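Local coordinates for protein 'Carboxyl esterase 2 (Tuber melanosporum Mel28, PDB 5MIF) that probably hydrolyses carboxylic esters, as an archaea-like carboxylesterase with the alpha/beta hydrolase fold, at residues L52-P58 against G118-F122; D62-S66 against A320-V324; S72-T76 against T133-R137. All coordinates share one frame; numbering follows the deposited sequence.

Contact 1: residues L52-P58 against G118-F122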
loop_
_atom_site.group_PDB
_atom_site.type_symbol
_atom_site.label_atom_id
_atom_site.label_comp_id
_atom_site.label_asym_id
_atom_site.label_seq_id
_atom_site.Cartn_x
_atom_site.Cartn_y
_atom_site.Cartn_z
ATOM N N LEU A 52 -27.724 -5.623 -9.084
ATOM C CA LEU A 52 -27.779 -6.847 -9.868
ATOM C C LEU A 52 -27.912 -8.079 -8.995
ATOM O O LEU A 52 -28.139 -9.180 -9.501
ATOM C CB LEU A 52 -26.561 -6.963 -10.769
ATOM C CG LEU A 52 -26.763 -6.115 -12.022
ATOM C CD1 LEU A 52 -25.561 -6.228 -12.947
ATOM C CD2 LEU A 52 -28.062 -6.528 -12.726
ATOM N N PHE A 53 -27.754 -7.896 -7.689
ATOM C CA PHE A 53 -27.906 -8.996 -6.751
ATOM C C PHE A 53 -29.375 -9.129 -6.348
ATOM O O PHE A 53 -29.777 -8.798 -5.231
ATOM C CB PHE A 53 -26.988 -8.805 -5.541
ATOM C CG PHE A 53 -25.527 -8.893 -5.890
ATOM C CD1 PHE A 53 -24.856 -10.104 -5.809
ATOM C CD2 PHE A 53 -24.839 -7.781 -6.353
ATOM C CE1 PHE A 53 -23.517 -10.198 -6.152
ATOM C CE2 PHE A 53 -23.499 -7.866 -6.692
ATOM C CZ PHE A 53 -22.837 -9.079 -6.593
ATOM N N ALA A 54 -30.173 -9.608 -7.295
ATOM C CA ALA A 54 -31.602 -9.796 -7.089
ATOM C C ALA A 54 -32.158 -10.751 -8.136
ATOM O O ALA A 54 -31.547 -10.975 -9.184
ATOM C CB ALA A 54 -32.339 -8.457 -7.134
ATOM N N PHE A 55 -33.326 -11.308 -7.849
ATOM C CA PHE A 55 -33.993 -12.201 -8.788
ATOM C C PHE A 55 -34.870 -11.417 -9.779
ATOM O O PHE A 55 -35.433 -10.375 -9.428
ATOM C CB PHE A 55 -34.848 -13.220 -8.031
ATOM C CG PHE A 55 -34.056 -14.152 -7.160
ATOM C CD1 PHE A 55 -33.259 -15.140 -7.720
ATOM C CD2 PHE A 55 -34.136 -14.058 -5.779
ATOM C CE1 PHE A 55 -32.532 -16.005 -6.913
ATOM C CE2 PHE A 55 -33.417 -14.919 -4.967
ATOM C CZ PHE A 55 -32.613 -15.896 -5.537
ATOM N N PRO A 56 -34.978 -11.910 -11.026
ATOM C CA PRO A 56 -34.284 -13.102 -11.532
ATOM C C PRO A 56 -32.828 -12.808 -11.909
ATOM O O PRO A 56 -32.529 -11.705 -12.379
ATOM C CB PRO A 56 -35.100 -13.481 -12.776
ATOM C CG PRO A 56 -35.655 -12.187 -13.250
ATOM C CD PRO A 56 -35.909 -11.351 -12.023
ATOM N N LEU A 57 -31.940 -13.775 -11.698
ATOM C CA LEU A 57 -30.543 -13.623 -12.091
ATOM C C LEU A 57 -30.414 -13.802 -13.601
ATOM O O LEU A 57 -31.093 -14.644 -14.187
ATOM C CB LEU A 57 -29.679 -14.642 -11.342
ATOM C CG LEU A 57 -29.654 -14.434 -9.829
ATOM C CD1 LEU A 57 -28.992 -15.609 -9.135
ATOM C CD2 LEU A 57 -28.919 -13.148 -9.513
ATOM N N PRO A 58 -29.519 -13.033 -14.237
ATOM C CA PRO A 58 -29.187 -13.205 -15.656
ATOM C C PRO A 58 -28.612 -14.592 -15.922
ATOM O O PRO A 58 -28.076 -15.207 -15.000
ATOM C CB PRO A 58 -28.123 -12.130 -15.907
ATOM C CG PRO A 58 -28.287 -11.149 -14.786
ATOM C CD PRO A 58 -28.735 -11.953 -13.612
ATOM N N GLY A 118 -17.209 -11.540 -7.088
ATOM C CA GLY A 118 -18.509 -11.435 -7.724
ATOM C C GLY A 118 -19.605 -12.049 -6.859
ATOM O O GLY A 118 -20.639 -12.486 -7.368
ATOM N N GLY A 119 -19.370 -12.119 -5.549
ATOM C CA GLY A 119 -20.394 -12.568 -4.616
ATOM C C GLY A 119 -20.828 -14.020 -4.773
ATOM O O GLY A 119 -21.948 -14.364 -4.395
ATOM N N TRP A 120 -19.952 -14.848 -5.358
ATOM C CA TRP A 120 -20.202 -16.261 -5.672
ATOM C C TRP A 120 -21.261 -16.454 -6.764
ATOM O O TRP A 120 -21.455 -17.578 -7.209
ATOM C CB TRP A 120 -20.611 -17.059 -4.414
ATOM C CG TRP A 120 -19.604 -17.002 -3.311
ATOM C CD1 TRP A 120 -18.401 -17.666 -3.250
ATOM C CD2 TRP A 120 -19.691 -16.217 -2.116
ATOM N NE1 TRP A 120 -17.742 -17.340 -2.080
ATOM C CE2 TRP A 120 -18.513 -16.457 -1.367
ATOM C CE3 TRP A 120 -20.652 -15.340 -1.602
ATOM C CZ2 TRP A 120 -18.274 -15.850 -0.130
ATOM C CZ3 TRP A 120 -20.415 -14.739 -0.365
ATOM C CH2 TRP A 120 -19.236 -14.999 0.355
ATOM N N VAL A 121 -21.918 -15.365 -7.185
ATOM C CA VAL A 121 -22.974 -15.378 -8.209
ATOM C C VAL A 121 -22.498 -14.927 -9.588
ATOM O O VAL A 121 -22.982 -15.424 -10.606
ATOM C CB VAL A 121 -24.155 -14.447 -7.833
ATOM C CG1 VAL A 121 -25.411 -14.822 -8.619
ATOM C CG2 VAL A 121 -24.431 -14.494 -6.358
ATOM N N PHE A 122 -21.575 -13.963 -9.615
ATOM C CA PHE A 122 -21.081 -13.386 -10.870
ATOM C C PHE A 122 -19.572 -13.539 -11.050
ATOM O O PHE A 122 -18.844 -13.903 -10.114
ATOM C CB PHE A 122 -21.439 -11.895 -10.961
ATOM C CG PHE A 122 -22.910 -11.618 -10.865
ATOM C CD1 PHE A 122 -23.770 -12.048 -11.858
ATOM C CD2 PHE A 122 -23.434 -10.940 -9.774
ATOM C CE1 PHE A 122 -25.133 -11.804 -11.772
ATOM C CE2 PHE A 122 -24.795 -10.689 -9.680
ATOM C CZ PHE A 122 -25.643 -11.126 -10.684
#
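F122 points the edge of its ring into one face of F53, a T-shaped pair with the planes 77° apart and the centroids 5.1 Å from each other. The hit is off centre: F122 CE2 stands over the face toward its rim, and F122 CD2 lies 3.7 Å from F53 CE1. The rim of F122 meets more than one neighbour. At its edge, near the ring plane, F122 CZ comes to 3.4 Å from L52 O, while P58 CD reaches F122 CE1 at 4.0 Å. V121 covers one face of F122 with CG1, which is anti to the backbone N (chi1 -161°), and the same methyl carbon, V121 CG1, meets L57 CD1 at 3.7 Å. L57 CD2 comes in obliquely on F122 CZ, at 4.0 Å.

At the edge of the F53 ring, F53 CE1 lies 3.9 Å from G118 O, which accepts hydrogen bonds from both V121 N and F122 N, a tight turn through G119, whose phi is positive. F53 and L57 also touch helix 241-251, F53 on E243 and F246, L57 on L250, and R61 ties the two loops together through P58 O and V121 O. G118, G119 and W120 belong to an HGGGW sequence, which in hormone-sensitive-lipase-like esterases forms the oxyanion hole and probably does so here; the N-terminal loop packs against that turn at G118 and G119.

Contact 2: residues D62-S66 against A320-V324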
loop_
_atom_site.group_PDB
_atom_site.type_symbol
_atom_site.label_atom_id
_atom_site.label_comp_id
_atom_site.label_asym_id
_atom_site.label_seq_id
_atom_site.Cartn_x
_atom_site.Cartn_y
_atom_site.Cartn_z
ATOM N N ASP A 62 -20.984 -13.704 -16.695
ATOM C CA ASP A 62 -19.662 -13.174 -16.961
ATOM C C ASP A 62 -19.605 -12.447 -18.302
ATOM O O ASP A 62 -20.039 -12.981 -19.323
ATOM C CB ASP A 62 -18.640 -14.311 -16.958
ATOM C CG ASP A 62 -17.233 -13.813 -17.147
ATOM O OD1 ASP A 62 -16.925 -12.750 -16.578
ATOM O OD2 ASP A 62 -16.444 -14.476 -17.854
ATOM N N GLY A 63 -19.063 -11.231 -18.298
ATOM C CA GLY A 63 -18.880 -10.490 -19.535
ATOM C C GLY A 63 -17.819 -9.410 -19.453
ATOM O O GLY A 63 -17.427 -8.976 -18.360
ATOM N N TYR A 64 -17.369 -8.956 -20.618
ATOM C CA TYR A 64 -16.337 -7.932 -20.691
ATOM C C TYR A 64 -16.873 -6.617 -20.176
ATOM O O TYR A 64 -18.054 -6.313 -20.330
ATOM C CB TYR A 64 -15.826 -7.763 -22.121
ATOM C CG TYR A 64 -15.183 -9.004 -22.687
ATOM C CD1 TYR A 64 -13.977 -9.479 -22.188
ATOM C CD2 TYR A 64 -15.772 -9.697 -23.732
ATOM C CE1 TYR A 64 -13.384 -10.614 -22.712
ATOM C CE2 TYR A 64 -15.187 -10.830 -24.260
ATOM C CZ TYR A 64 -13.992 -11.286 -23.751
ATOM O OH TYR A 64 -13.415 -12.421 -24.283
ATOM N N GLN A 65 -16.009 -5.868 -19.504
ATOM C CA GLN A 65 -16.359 -4.534 -19.050
ATOM C C GLN A 65 -16.249 -3.510 -20.185
ATOM O O GLN A 65 -16.875 -2.450 -20.123
ATOM C CB GLN A 65 -15.482 -4.132 -17.866
ATOM C CG GLN A 65 -15.794 -4.902 -16.597
ATOM C CD GLN A 65 -14.873 -4.538 -15.452
ATOM O OE1 GLN A 65 -14.759 -3.371 -15.086
ATOM N NE2 GLN A 65 -14.243 -5.544 -14.850
ATOM N N SER A 66 -15.457 -3.827 -21.210
ATOM C CA SER A 66 -15.378 -2.985 -22.409
ATOM C C SER A 66 -14.993 -3.810 -23.637
ATOM O O SER A 66 -13.813 -3.956 -23.965
ATOM C CB SER A 66 -14.384 -1.828 -22.212
ATOM O OG SER A 66 -13.039 -2.274 -22.226
ATOM N N ALA A 320 -10.213 -3.301 -7.385
ATOM C CA ALA A 320 -9.176 -4.075 -8.051
ATOM C C ALA A 320 -9.634 -4.724 -9.362
ATOM O O ALA A 320 -8.796 -5.084 -10.183
ATOM C CB ALA A 320 -8.629 -5.144 -7.102
ATOM N N SER A 321 -10.942 -4.907 -9.551
ATOM C CA SER A 321 -11.423 -5.601 -10.752
ATOM C C SER A 321 -12.310 -4.729 -11.648
ATOM O O SER A 321 -12.549 -5.064 -12.805
ATOM C CB SER A 321 -12.179 -6.879 -10.379
ATOM O OG SER A 321 -13.304 -6.614 -9.568
ATOM N N ILE A 322 -12.808 -3.623 -11.111
ATOM C CA ILE A 322 -13.620 -2.707 -11.905
ATOM C C ILE A 322 -12.699 -1.712 -12.615
ATOM O O ILE A 322 -12.031 -0.901 -11.967
ATOM C CB ILE A 322 -14.631 -1.970 -11.023
ATOM C CG1 ILE A 322 -15.536 -2.984 -10.314
ATOM C CG2 ILE A 322 -15.416 -0.946 -11.843
ATOM C CD1 ILE A 322 -16.384 -2.378 -9.206
ATOM N N ASP A 323 -12.658 -1.797 -13.940
ATOM C CA ASP A 323 -11.709 -1.038 -14.766
ATOM C C ASP A 323 -11.614 0.450 -14.419
ATOM O O ASP A 323 -10.519 0.992 -14.244
ATOM C CB ASP A 323 -12.071 -1.204 -16.242
ATOM C CG ASP A 323 -11.780 -2.605 -16.758
ATOM O OD1 ASP A 323 -11.198 -3.422 -16.002
ATOM O OD2 ASP A 323 -12.135 -2.888 -17.924
ATOM N N VAL A 324 -12.765 1.105 -14.335
ATOM C CA VAL A 324 -12.827 2.530 -14.032
ATOM C C VAL A 324 -12.196 2.846 -12.662
ATOM O O VAL A 324 -11.408 3.788 -12.534
ATOM C CB VAL A 324 -14.293 3.029 -14.064
ATOM C CG1 VAL A 324 -14.446 4.339 -13.325
ATOM C CG2 VAL A 324 -14.784 3.157 -15.511
#
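Q65 presents its side-chain amide to the loop backbone as donor and acceptor at once, and these two hydrogen bonds carry the contact. Q65 NE2 donates a hydrogen bond to S321 O over 2.7 Å, nearly straight at 176°, with the acceptor lying in the amide plane. Q65 OE1 accepts one from D323 N at 2.9 Å, the N-H tilted from the carbonyl plane. Gripped at both ends, the amide has its rotation fixed, and a further bond from Q65 NE2 to S127 O brings in the loop before helix 129-139. The extended reach beyond CG (chi2 177°) carries the amide to the 321-323 backbone.

Among the van der Waals contacts, Q65 OE1 sits 3.4 Å from I322 CA, between the two bonded residues. The carboxylate of D323 lies along the glutamine: D323 OD2 is 3.6 Å from Q65 CB and D323 OD1 3.7 Å from Q65 OE1. Two oxygens that close would probably repel a little, a cost the bond to D323 N may offset. I322 starts away from Q65, and its side chain packs on Y42 of helix 37-47.

D62 holds the loop before helix 129-139, through K126 N and S127 OG. Segment 320-324 follows closely on the histidine of a probable Ser-His-Asp triad, so Q65 joins the N-terminal region to the histidine loop of an alpha/beta hydrolase.

Contact 3: residues S72-T76 against T133-R137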
loop_
_atom_site.group_PDB
_atom_site.type_symbol
_atom_site.label_atom_id
_atom_site.label_comp_id
_atom_site.label_asym_id
_atom_site.label_seq_id
_atom_site.Cartn_x
_atom_site.Cartn_y
_atom_site.Cartn_z
ATOM N N SER A 72 -2.237 -4.378 -24.074
ATOM C CA SER A 72 -0.840 -4.188 -24.466
ATOM C C SER A 72 0.044 -5.329 -23.960
ATOM O O SER A 72 1.014 -5.713 -24.620
ATOM C CB SER A 72 -0.317 -2.841 -23.965
ATOM O OG SER A 72 -1.205 -1.794 -24.330
ATOM N N THR A 73 -0.279 -5.855 -22.780
ATOM C CA THR A 73 0.356 -7.079 -22.300
ATOM C C THR A 73 -0.349 -8.282 -22.906
ATOM O O THR A 73 -1.563 -8.435 -22.776
ATOM C CB THR A 73 0.327 -7.187 -20.762
ATOM O OG1 THR A 73 0.980 -6.046 -20.191
ATOM C CG2 THR A 73 1.042 -8.450 -20.299
ATOM N N GLU A 74 0.410 -9.117 -23.598
ATOM C CA GLU A 74 -0.131 -10.334 -24.177
ATOM C C GLU A 74 0.188 -11.553 -23.344
ATOM O O GLU A 74 1.198 -11.594 -22.648
ATOM C CB GLU A 74 0.396 -10.540 -25.601
ATOM C CG GLU A 74 0.005 -9.460 -26.599
ATOM C CD GLU A 74 0.697 -9.630 -27.945
ATOM O OE1 GLU A 74 1.441 -10.618 -28.110
ATOM O OE2 GLU A 74 0.443 -8.818 -28.858
ATOM N N PHE A 75 -0.688 -12.552 -23.430
ATOM C CA PHE A 75 -0.479 -13.823 -22.753
ATOM C C PHE A 75 -1.150 -14.951 -23.528
ATOM O O PHE A 75 -2.099 -14.722 -24.269
ATOM C CB PHE A 75 -0.996 -13.758 -21.303
ATOM C CG PHE A 75 -2.379 -13.170 -21.167
ATOM C CD1 PHE A 75 -3.512 -13.956 -21.345
ATOM C CD2 PHE A 75 -2.543 -11.836 -20.823
ATOM C CE1 PHE A 75 -4.793 -13.408 -21.202
ATOM C CE2 PHE A 75 -3.815 -11.284 -20.675
ATOM C CZ PHE A 75 -4.941 -12.069 -20.862
ATOM N N THR A 76 -0.656 -16.170 -23.353
ATOM C CA THR A 76 -1.311 -17.327 -23.943
ATOM C C THR A 76 -2.398 -17.848 -23.004
ATOM O O THR A 76 -2.342 -17.625 -21.791
ATOM C CB THR A 76 -0.326 -18.459 -24.241
ATOM O OG1 THR A 76 0.336 -18.844 -23.034
ATOM C CG2 THR A 76 0.702 -18.028 -25.295
ATOM N N THR A 133 -4.709 -9.303 -16.601
ATOM C CA THR A 133 -3.681 -8.661 -17.422
ATOM C C THR A 133 -2.675 -7.881 -16.570
ATOM O O THR A 133 -1.465 -8.017 -16.744
ATOM C CB THR A 133 -4.308 -7.692 -18.436
ATOM O OG1 THR A 133 -5.274 -8.389 -19.231
ATOM C CG2 THR A 133 -3.229 -7.077 -19.319
ATOM N N ASN A 134 -3.196 -7.077 -15.649
ATOM C CA ASN A 134 -2.381 -6.334 -14.701
ATOM C C ASN A 134 -1.466 -7.268 -13.895
ATOM O O ASN A 134 -0.277 -7.000 -13.752
ATOM C CB ASN A 134 -3.276 -5.510 -13.763
ATOM C CG ASN A 134 -3.758 -4.223 -14.400
ATOM O OD1 ASN A 134 -3.096 -3.686 -15.290
ATOM N ND2 ASN A 134 -4.920 -3.724 -13.965
ATOM N N LEU A 135 -2.030 -8.347 -13.361
ATOM C CA LEU A 135 -1.276 -9.336 -12.598
ATOM C C LEU A 135 -0.169 -9.932 -13.447
ATOM O O LEU A 135 0.967 -10.089 -12.996
ATOM C CB LEU A 135 -2.198 -10.449 -12.102
ATOM C CG LEU A 135 -3.051 -10.113 -10.880
ATOM C CD1 LEU A 135 -3.847 -11.345 -10.481
ATOM C CD2 LEU A 135 -2.171 -9.619 -9.723
ATOM N N ILE A 136 -0.507 -10.296 -14.675
ATOM C CA ILE A 136 0.490 -10.882 -15.551
ATOM C C ILE A 136 1.564 -9.856 -15.911
ATOM O O ILE A 136 2.751 -10.183 -15.903
ATOM C CB ILE A 136 -0.137 -11.454 -16.818
ATOM C CG1 ILE A 136 -0.914 -12.725 -16.459
ATOM C CG2 ILE A 136 0.941 -11.776 -17.863
ATOM C CD1 ILE A 136 -1.594 -13.353 -17.621
ATOM N N ARG A 137 1.162 -8.620 -16.201
ATOM C CA ARG A 137 2.148 -7.603 -16.558
ATOM C C ARG A 137 3.117 -7.368 -15.406
ATOM O O ARG A 137 4.324 -7.374 -15.616
ATOM C CB ARG A 137 1.498 -6.273 -16.944
ATOM C CG ARG A 137 2.524 -5.254 -17.492
ATOM C CD ARG A 137 2.069 -3.828 -17.305
ATOM N NE ARG A 137 0.642 -3.700 -17.575
ATOM C CZ ARG A 137 -0.262 -3.351 -16.662
ATOM N NH1 ARG A 137 0.115 -3.096 -15.407
ATOM N NH2 ARG A 137 -1.543 -3.263 -17.000
HETATM O O HOH W 1 -0.787 -4.033 -20.057
#
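F75 meets helix 129-139 with its ring edge and, obliquely, with its base. T133 OG1 lies in the ring plane at the edge, 3.5 Å from F75 CE2; this hydroxyl is bonded to R129 O, one turn back in the helix, so it touches the ring without depending on it for a partner. I136 CD1 comes in obliquely on the CG side of the ring, at 3.6 Å from F75 CG. The ring gets there from the crowded position between backbone N and carbonyl carbon (chi1 48°), crossing both helix side chains at about a right angle. The other flat group, the guanidinium of R137, has a water in its plane at the edge. R137 NE donates to that water over 2.9 Å, and the water in turn is hydrogen-bonded to T73 OG1 at 2.7 Å, so it bridges T73, in the loop before strand 75-82, to the helix.

T73 is the other half of the interface, lying across the aliphatic stem of R137. T73 OG1 is only 3.2 Å from R137 CG, while T73 CB touches T133 CG2 at 3.8 Å and T73 CG2 faces I136 CG2 at 4.1 Å. Because the R137 chain bends at chi3 (-40°), NE turns back toward the water.

Y95 of strand 90-97 meets the F75 ring, and I136 rests on both Y95 and P97. Helix 129-139 therefore packs against the antiparallel end of the sheet, where 75-82 is the outermost strand, while N134 and L135 reach helix 329-345.

The three contacts tie the N-terminal region to the surface of the alpha/beta hydrolase domain. In chain order the segments come as 52-58, 62-66, 72-76, then 118-122, 133-137 and 320-324, so contact 1 crosses both others and contact 3 is nested inside contact 2. Centres of contacts 1 and 2 lie 16 Å apart, those of 2 and 3 15 Å, and those of 1 and 3 28 Å. After helix 37-47 the chain, with 67-71 not modelled, is thus held at three places: two loops near the probable active site, the HGGG turn and the histidine loop, and then helix 129-139, as it enters the sheet at edge strand 75-82.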